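Long-range contacts in inactive glucansucrase (Lactobacillus reuteri, PDB 5JBD), which is an inactive member of the glucansucrase family, glycoside hydrolase family 70, built around a TIM-type barrel and carrying a bound calcium ion: residues Ser247-Leu256 / Ser822-Ile833; Glu166-Ser174 / Leu846-Ala854. All coordinates share one frame; numbering follows the deposited sequence.

Interaction 1 (Ser247-Leu256 / Ser822-Ile833); sequences SNPVVQAENL and STGVAPDPTVRI
Pro-249 O, in the first turn of helix 249-263, is gripped by two N-H groups: Asp-828 N at 3.0 Å, from the loop facing the helix, and Ala-253 N, the helix's own donor. They reach the oxygen from opposite faces of the carbonyl plane. The bond from Asp-828 is nearly straight (169° at the hydrogen), yet its nitrogen stands well above that plane, so the loop is fastened to the flank of the helix while the helical bond stays intact. Pro-827 CA adds a C-H...O contact to the same oxygen.

Around this bond the loop wraps the start of the helix. Pro-249 CG packs on Val-825 CG2 at 3.6 Å, and Pro-827 CB touches Ala-253 CB, with Gln-295 of helix 291-304 touching that proline too. Asn-248 is the N-cap: its OD1 accepts from Val-250 N at 2.8 Å, in the carbonyl plane, and weakly from Val-251 N. The loop has turns of its own, an ST turn at Thr-823 and an Asx turn at Asp-828, where OD1 takes both the N and the hydroxyl of Thr-830. Beyond this turn the chain comes back to the helix at Val-831 and Ile-833.

Val-250 meets that returning limb with CG1, which is trans to the backbone N (chi1 177°) and touches Val-831 CG1 at 3.9 Å and Ile-833 CG1 at 3.8 Å. Ile-833, extended to its tip, pushes CD1 against Glu-254 CB and Val-251 CG2. Two waters bridge the same edge: one donates to Val-250 O and Val-831 O, the other accepts from Ile-833 N and donates to Glu-254 OE1 at 2.7 Å, while Glu-254 OE2 is held by Tyr-713.

Interaction 2 (Glu166-Ser174 / Leu846-Ala854); sequences ELSASSELS and LQNIGIGLA
The backbones run close together at Gly-850 and Gly-852, with CA atoms of Ser-168 and Gly-850 4.2 Å apart, and Gly-852 N donates to Glu-166 O at 2.9 Å, in the carbonyl plane. Gly-850 CA comes to 3.1 Å from Ser-168 O, the chain passing tightly by the backbone of 166-168.

Glu-172, on the 3-10 turn 169-172, makes three of the five hydrogen bonds between the segments. Its extended chain (chi2 -179°) lays the carboxylate against the bend at Asn-848 to Gly-850. OE1 takes Asn-848 N at 2.8 Å on the syn side. OE2 takes both Ile-849 N and Gly-850 N, each at 2.9 Å, from one face and well above the carboxylate plane; Tyr-786 OH also bonds to OE2. Ser-171 OG, which is bonded to Pro-165 O too, accepts an almost straight bond (173°) from Ile-851 N.

Apolar groups flank these bonds: Leu-846 CD1 covers Glu-172 CB at 3.9 Å, and Leu-853 CD2 packs against Leu-167 CA and CB. At the outer end a water donates to both Glu-166 OE1 and Gly-852 O.

The contact joins the loop before strand 193-197 to the one after its sheet neighbour, strand 841-845. With three successive backbone N-H groups and a tyrosine hydroxyl turned to it, the buried Glu-172 carboxylate is probably stabilised as the anion.

Overall arrangement
Both contacts are partly buried and lie well away from the chain's centre, about 33 Å apart between their centres and about 16 Å at their nearest atoms. In sequence, interaction 1 is nested within the loop closed by interaction 2. Strand 841-845 connects them: 822-833 lies in the loop before it and 846-854 in the loop after it. Interaction 1 sets a loop against a helix, largely through apolar side chains and one direct hydrogen bond, with more of its touching residues buried; interaction 2 joins two loops, has more residues in part exposed, and is mainly polar, with a carboxylate taking three of its five direct hydrogen bonds.

Interaction 1 (Ser247-Leu256 / Ser822-Ile833)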
loop_
_atom_site.group_PDB
_atom_site.type_symbol
_atom_site.label_atom_id
_atom_site.label_comp_id
_atom_site.label_asym_id
_atom_site.label_seq_id
_atom_site.Cartn_x
_atom_site.Cartn_y
_atom_site.Cartn_z
ATOM N N SER A 247 14.374 -6.044 10.183
ATOM C CA SER A 247 15.233 -6.909 11.023
ATOM C C SER A 247 16.287 -6.105 11.813
ATOM O O SER A 247 16.919 -6.649 12.718
ATOM C CB SER A 247 15.950 -7.946 10.173
ATOM O OG SER A 247 17.008 -7.365 9.421
ATOM N N ASN A 248 16.502 -4.834 11.466
ATOM C CA ASN A 248 17.520 -4.020 12.158
ATOM C C ASN A 248 16.995 -3.626 13.546
ATOM O O ASN A 248 15.950 -2.984 13.629
ATOM C CB ASN A 248 17.867 -2.781 11.322
ATOM C CG ASN A 248 18.983 -1.947 11.938
ATOM O OD1 ASN A 248 18.901 -1.558 13.105
ATOM N ND2 ASN A 248 20.037 -1.680 11.163
ATOM N N PRO A 249 17.715 -3.988 14.635
ATOM C CA PRO A 249 17.227 -3.646 15.987
ATOM C C PRO A 249 16.947 -2.165 16.248
ATOM O O PRO A 249 16.039 -1.847 17.022
ATOM C CB PRO A 249 18.341 -4.153 16.917
ATOM C CG PRO A 249 19.022 -5.211 16.139
ATOM C CD PRO A 249 18.959 -4.765 14.700
ATOM N N VAL A 250 17.696 -1.272 15.599
ATOM C CA VAL A 250 17.443 0.182 15.701
ATOM C C VAL A 250 16.122 0.557 15.019
ATOM O O VAL A 250 15.344 1.360 15.552
ATOM C CB VAL A 250 18.634 1.034 15.167
ATOM C CG1 VAL A 250 18.309 2.524 15.230
ATOM C CG2 VAL A 250 19.913 0.749 15.963
ATOM N N VAL A 251 15.860 -0.030 13.856
ATOM C CA VAL A 251 14.589 0.166 13.169
ATOM C C VAL A 251 13.435 -0.388 14.023
ATOM O O VAL A 251 12.358 0.230 14.109
ATOM C CB VAL A 251 14.597 -0.459 11.756
ATOM C CG1 VAL A 251 13.222 -0.349 11.091
ATOM C CG2 VAL A 251 15.635 0.243 10.890
ATOM N N GLN A 252 13.659 -1.527 14.669
ATOM C CA GLN A 252 12.602 -2.149 15.488
ATOM C C GLN A 252 12.230 -1.232 16.650
ATOM O O GLN A 252 11.046 -1.065 16.942
ATOM C CB GLN A 252 13.017 -3.537 15.972
ATOM C CG GLN A 252 13.105 -4.543 14.834
ATOM C CD GLN A 252 13.480 -5.942 15.279
ATOM O OE1 GLN A 252 13.804 -6.190 16.442
ATOM N NE2 GLN A 252 13.425 -6.877 14.341
ATOM N N ALA A 253 13.237 -0.601 17.278
ATOM C CA ALA A 253 12.974 0.391 18.316
ATOM C C ALA A 253 12.237 1.613 17.755
ATOM O O ALA A 253 11.302 2.112 18.382
ATOM C CB ALA A 253 14.268 0.804 19.014
ATOM N N GLU A 254 12.629 2.082 16.572
ATOM C CA GLU A 254 11.920 3.204 15.923
ATOM C C GLU A 254 10.433 2.911 15.623
ATOM O O GLU A 254 9.590 3.808 15.748
ATOM C CB GLU A 254 12.682 3.701 14.669
ATOM C CG GLU A 254 11.963 4.716 13.766
ATOM C CD GLU A 254 11.491 5.988 14.462
ATOM O OE1 GLU A 254 11.967 6.310 15.576
ATOM O OE2 GLU A 254 10.626 6.684 13.874
ATOM N N ASN A 255 10.099 1.676 15.257
ATOM C CA ASN A 255 8.676 1.306 15.051
ATOM C C ASN A 255 7.864 1.453 16.343
ATOM O O ASN A 255 6.725 1.951 16.311
ATOM C CB ASN A 255 8.533 -0.120 14.504
ATOM C CG ASN A 255 9.077 -0.267 13.098
ATOM O OD1 ASN A 255 9.054 0.679 12.291
ATOM N ND2 ASN A 255 9.569 -1.462 12.794
ATOM N N LEU A 256 8.469 1.051 17.468
ATOM C CA LEU A 256 7.856 1.207 18.784
ATOM C C LEU A 256 7.614 2.677 19.098
ATOM O O LEU A 256 6.527 3.032 19.564
ATOM C CB LEU A 256 8.704 0.548 19.880
ATOM C CG LEU A 256 8.837 -0.965 19.785
ATOM C CD1 LEU A 256 9.837 -1.484 20.798
ATOM C CD2 LEU A 256 7.494 -1.639 19.988
ATOM N N SER A 822 13.799 -13.342 14.963
ATOM C CA SER A 822 14.588 -13.385 13.732
ATOM C C SER A 822 16.072 -13.096 13.982
ATOM O O SER A 822 16.918 -13.729 13.360
ATOM C CB SER A 822 14.019 -12.457 12.652
ATOM O OG SER A 822 14.390 -11.098 12.832
ATOM N N THR A 823 16.371 -12.196 14.922
ATOM C CA THR A 823 17.769 -11.758 15.199
ATOM C C THR A 823 18.420 -12.331 16.445
ATOM O O THR A 823 19.650 -12.374 16.524
ATOM C CB THR A 823 17.840 -10.239 15.377
ATOM O OG1 THR A 823 16.973 -9.841 16.454
ATOM C CG2 THR A 823 17.439 -9.549 14.105
ATOM N N GLY A 824 17.608 -12.734 17.424
ATOM C CA GLY A 824 18.111 -13.116 18.740
ATOM C C GLY A 824 18.615 -11.959 19.599
ATOM O O GLY A 824 19.253 -12.214 20.616
ATOM N N VAL A 825 18.314 -10.707 19.221
ATOM C CA VAL A 825 18.657 -9.533 20.040
ATOM C C VAL A 825 17.445 -8.626 20.230
ATOM O O VAL A 825 16.467 -8.709 19.473
ATOM C CB VAL A 825 19.846 -8.723 19.465
ATOM C CG1 VAL A 825 21.102 -9.585 19.404
ATOM C CG2 VAL A 825 19.533 -8.149 18.096
ATOM N N ALA A 826 17.504 -7.789 21.271
ATOM C CA ALA A 826 16.398 -6.886 21.589
ATOM C C ALA A 826 16.438 -5.649 20.700
ATOM O O ALA A 826 17.507 -5.272 20.209
ATOM C CB ALA A 826 16.431 -6.478 23.049
ATOM N N PRO A 827 15.274 -5.004 20.492
ATOM C CA PRO A 827 15.297 -3.662 19.892
ATOM C C PRO A 827 16.269 -2.737 20.658
ATOM O O PRO A 827 16.430 -2.876 21.882
ATOM C CB PRO A 827 13.854 -3.177 20.022
ATOM C CG PRO A 827 13.030 -4.420 20.143
ATOM C CD PRO A 827 13.907 -5.441 20.822
ATOM N N ASP A 828 16.923 -1.856 19.915
ATOM C CA ASP A 828 18.062 -1.063 20.394
ATOM C C ASP A 828 17.638 0.403 20.441
ATOM O O ASP A 828 17.607 1.070 19.406
ATOM C CB ASP A 828 19.246 -1.246 19.441
ATOM C CG ASP A 828 20.507 -0.502 19.890
ATOM O OD1 ASP A 828 20.508 0.193 20.938
ATOM O OD2 ASP A 828 21.496 -0.603 19.151
ATOM N N PRO A 829 17.289 0.903 21.635
ATOM C CA PRO A 829 16.851 2.282 21.750
ATOM C C PRO A 829 18.014 3.292 21.884
ATOM O O PRO A 829 17.750 4.489 22.056
ATOM C CB PRO A 829 16.032 2.248 23.033
ATOM C CG PRO A 829 16.794 1.297 23.892
ATOM C CD PRO A 829 17.390 0.269 22.961
ATOM N N THR A 830 19.272 2.839 21.802
ATOM C CA THR A 830 20.427 3.740 22.033
ATOM C C THR A 830 20.780 4.626 20.840
ATOM O O THR A 830 21.652 5.495 20.963
ATOM C CB THR A 830 21.707 2.978 22.452
ATOM O OG1 THR A 830 22.190 2.169 21.365
ATOM C CG2 THR A 830 21.461 2.120 23.686
ATOM N N VAL A 831 20.133 4.401 19.695
ATOM C CA VAL A 831 20.338 5.184 18.487
ATOM C C VAL A 831 18.972 5.687 18.040
ATOM O O VAL A 831 18.009 4.904 17.983
ATOM C CB VAL A 831 20.989 4.330 17.368
ATOM C CG1 VAL A 831 21.070 5.107 16.060
ATOM C CG2 VAL A 831 22.365 3.851 17.801
ATOM N N ARG A 832 18.882 6.982 17.762
ATOM C CA ARG A 832 17.660 7.588 17.251
ATOM C C ARG A 832 17.760 7.718 15.739
ATOM O O ARG A 832 18.777 8.183 15.218
ATOM C CB ARG A 832 17.434 8.964 17.870
ATOM C CG ARG A 832 17.135 8.914 19.367
ATOM C CD ARG A 832 16.876 10.294 19.955
ATOM N NE ARG A 832 15.797 11.035 19.275
ATOM C CZ ARG A 832 15.374 12.254 19.634
ATOM N NH1 ARG A 832 15.928 12.897 20.674
ATOM N NH2 ARG A 832 14.388 12.843 18.955
ATOM N N ILE A 833 16.706 7.311 15.033
ATOM C CA ILE A 833 16.634 7.539 13.588
ATOM C C ILE A 833 16.044 8.938 13.325
ATOM O O ILE A 833 14.825 9.118 13.323
ATOM C CB ILE A 833 15.818 6.443 12.865
ATOM C CG1 ILE A 833 16.483 5.080 13.094
ATOM C CG2 ILE A 833 15.729 6.762 11.374
ATOM C CD1 ILE A 833 15.776 3.897 12.450
HETATM O O HOH W 1 15.574 3.698 17.267
HETATM O O HOH W 2 14.551 6.239 16.370
#

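Interaction 2 (Glu166-Ser174 / Leu846-Ala854)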
loop_
_atom_site.group_PDB
_atom_site.type_symbol
_atom_site.label_atom_id
_atom_site.label_comp_id
_atom_site.label_asym_id
_atom_site.label_seq_id
_atom_site.Cartn_x
_atom_site.Cartn_y
_atom_site.Cartn_z
ATOM N N GLU A 166 22.430 3.201 -20.761
ATOM C CA GLU A 166 23.128 3.189 -19.467
ATOM C C GLU A 166 22.922 4.442 -18.583
ATOM O O GLU A 166 23.190 4.391 -17.379
ATOM C CB GLU A 166 24.606 2.826 -19.629
ATOM C CG GLU A 166 25.474 3.898 -20.250
ATOM C CD GLU A 166 26.768 3.327 -20.773
ATOM O OE1 GLU A 166 27.673 3.076 -19.947
ATOM O OE2 GLU A 166 26.870 3.137 -22.000
ATOM N N LEU A 167 22.401 5.530 -19.153
ATOM C CA LEU A 167 22.102 6.758 -18.400
ATOM C C LEU A 167 20.599 6.975 -18.201
ATOM O O LEU A 167 20.159 8.093 -17.901
ATOM C CB LEU A 167 22.723 7.985 -19.111
ATOM C CG LEU A 167 24.172 7.841 -19.585
ATOM C CD1 LEU A 167 24.629 9.116 -20.295
ATOM C CD2 LEU A 167 25.097 7.508 -18.421
ATOM N N SER A 168 19.808 5.905 -18.337
ATOM C CA SER A 168 18.356 6.010 -18.263
ATOM C C SER A 168 17.750 4.666 -17.869
ATOM O O SER A 168 18.466 3.683 -17.672
ATOM C CB SER A 168 17.789 6.491 -19.603
ATOM O OG SER A 168 18.149 5.616 -20.659
ATOM N N ALA A 169 16.425 4.647 -17.759
ATOM C CA ALA A 169 15.683 3.542 -17.160
ATOM C C ALA A 169 16.003 2.159 -17.726
ATOM O O ALA A 169 16.184 1.219 -16.956
ATOM C CB ALA A 169 14.182 3.809 -17.258
ATOM N N SER A 170 16.132 2.045 -19.048
ATOM C CA SER A 170 16.204 0.717 -19.683
ATOM C C SER A 170 17.354 -0.177 -19.187
ATOM O O SER A 170 17.187 -1.392 -19.091
ATOM C CB SER A 170 16.226 0.816 -21.214
ATOM O OG SER A 170 17.421 1.398 -21.680
ATOM N N SER A 171 18.502 0.403 -18.840
ATOM C CA SER A 171 19.633 -0.396 -18.318
ATOM C C SER A 171 19.374 -1.039 -16.940
ATOM O O SER A 171 20.132 -1.897 -16.525
ATOM C CB SER A 171 20.925 0.435 -18.235
ATOM O OG SER A 171 20.770 1.538 -17.364
ATOM N N GLU A 172 18.331 -0.604 -16.231
ATOM C CA GLU A 172 17.968 -1.214 -14.948
ATOM C C GLU A 172 17.334 -2.607 -15.103
ATOM O O GLU A 172 17.276 -3.365 -14.134
ATOM C CB GLU A 172 17.046 -0.282 -14.171
ATOM C CG GLU A 172 17.717 1.047 -13.825
ATOM C CD GLU A 172 16.824 1.979 -13.020
ATOM O OE1 GLU A 172 15.592 1.744 -12.957
ATOM O OE2 GLU A 172 17.360 2.964 -12.453
ATOM N N LEU A 173 16.860 -2.910 -16.317
ATOM C CA LEU A 173 16.357 -4.234 -16.721
ATOM C C LEU A 173 14.986 -4.563 -16.126
ATOM O O LEU A 173 14.834 -5.514 -15.370
ATOM C CB LEU A 173 17.380 -5.342 -16.429
ATOM C CG LEU A 173 18.795 -5.158 -16.981
ATOM C CD1 LEU A 173 19.679 -6.299 -16.495
ATOM C CD2 LEU A 173 18.811 -5.092 -18.501
ATOM N N SER A 174 13.992 -3.746 -16.465
ATOM C CA SER A 174 12.609 -4.005 -16.068
ATOM C C SER A 174 12.077 -5.244 -16.765
ATOM O O SER A 174 12.353 -5.471 -17.935
ATOM C CB SER A 174 11.700 -2.823 -16.410
ATOM O OG SER A 174 10.347 -3.116 -16.076
ATOM N N LEU A 846 13.064 -0.536 -8.855
ATOM C CA LEU A 846 13.890 0.181 -9.824
ATOM C C LEU A 846 13.413 1.629 -9.900
ATOM O O LEU A 846 12.215 1.884 -9.965
ATOM C CB LEU A 846 13.834 -0.485 -11.201
ATOM C CG LEU A 846 14.159 -1.979 -11.296
ATOM C CD1 LEU A 846 14.133 -2.437 -12.748
ATOM C CD2 LEU A 846 15.485 -2.329 -10.632
ATOM N N GLN A 847 14.350 2.582 -9.849
ATOM C CA GLN A 847 13.983 3.996 -9.728
ATOM C C GLN A 847 13.983 4.778 -11.045
ATOM O O GLN A 847 13.748 5.992 -11.040
ATOM C CB GLN A 847 14.883 4.674 -8.686
ATOM C CG GLN A 847 14.666 4.129 -7.281
ATOM C CD GLN A 847 15.334 4.964 -6.204
ATOM O OE1 GLN A 847 16.093 5.887 -6.499
ATOM N NE2 GLN A 847 15.084 4.623 -4.941
ATOM N N ASN A 848 14.239 4.086 -12.157
ATOM C CA ASN A 848 14.213 4.671 -13.504
ATOM C C ASN A 848 15.280 5.772 -13.728
ATOM O O ASN A 848 15.016 6.749 -14.415
ATOM C CB ASN A 848 12.811 5.224 -13.849
ATOM C CG ASN A 848 11.718 4.169 -13.790
ATOM O OD1 ASN A 848 10.682 4.377 -13.167
ATOM N ND2 ASN A 848 11.938 3.043 -14.441
ATOM N N ILE A 849 16.475 5.581 -13.167
ATOM C CA ILE A 849 17.600 6.526 -13.363
ATOM C C ILE A 849 18.761 5.996 -14.210
ATOM O O ILE A 849 19.487 6.788 -14.834
ATOM C CB ILE A 849 18.142 7.061 -12.018
ATOM C CG1 ILE A 849 18.679 5.930 -11.133
ATOM C CG2 ILE A 849 17.051 7.842 -11.292
ATOM C CD1 ILE A 849 19.292 6.405 -9.840
ATOM N N GLY A 850 18.960 4.683 -14.204
ATOM C CA GLY A 850 20.007 4.027 -14.980
ATOM C C GLY A 850 21.081 3.435 -14.092
ATOM O O GLY A 850 21.376 3.976 -13.022
ATOM N N ILE A 851 21.675 2.339 -14.554
ATOM C CA ILE A 851 22.689 1.605 -13.794
ATOM C C ILE A 851 24.114 2.074 -14.111
ATOM O O ILE A 851 25.044 1.725 -13.383
ATOM C CB ILE A 851 22.526 0.067 -14.011
ATOM C CG1 ILE A 851 23.129 -0.753 -12.861
ATOM C CG2 ILE A 851 23.145 -0.401 -15.330
ATOM C CD1 ILE A 851 22.608 -0.418 -11.484
ATOM N N GLY A 852 24.273 2.852 -15.193
ATOM C CA GLY A 852 25.581 3.344 -15.649
ATOM C C GLY A 852 25.863 4.816 -15.412
ATOM O O GLY A 852 26.741 5.375 -16.070
ATOM N N LEU A 853 25.134 5.453 -14.491
ATOM C CA LEU A 853 25.374 6.862 -14.154
ATOM C C LEU A 853 26.746 7.069 -13.521
ATOM O O LEU A 853 27.397 8.087 -13.783
ATOM C CB LEU A 853 24.294 7.426 -13.214
ATOM C CG LEU A 853 22.878 7.622 -13.766
ATOM C CD1 LEU A 853 21.949 8.183 -12.696
ATOM C CD2 LEU A 853 22.876 8.541 -14.968
ATOM N N ALA A 854 27.168 6.112 -12.689
ATOM C CA ALA A 854 28.443 6.201 -11.968
ATOM C C ALA A 854 29.634 6.217 -12.918
ATOM O O ALA A 854 29.795 5.301 -13.726
ATOM C CB ALA A 854 28.567 5.049 -10.979
HETATM O O HOH W 3 28.594 3.832 -17.414
#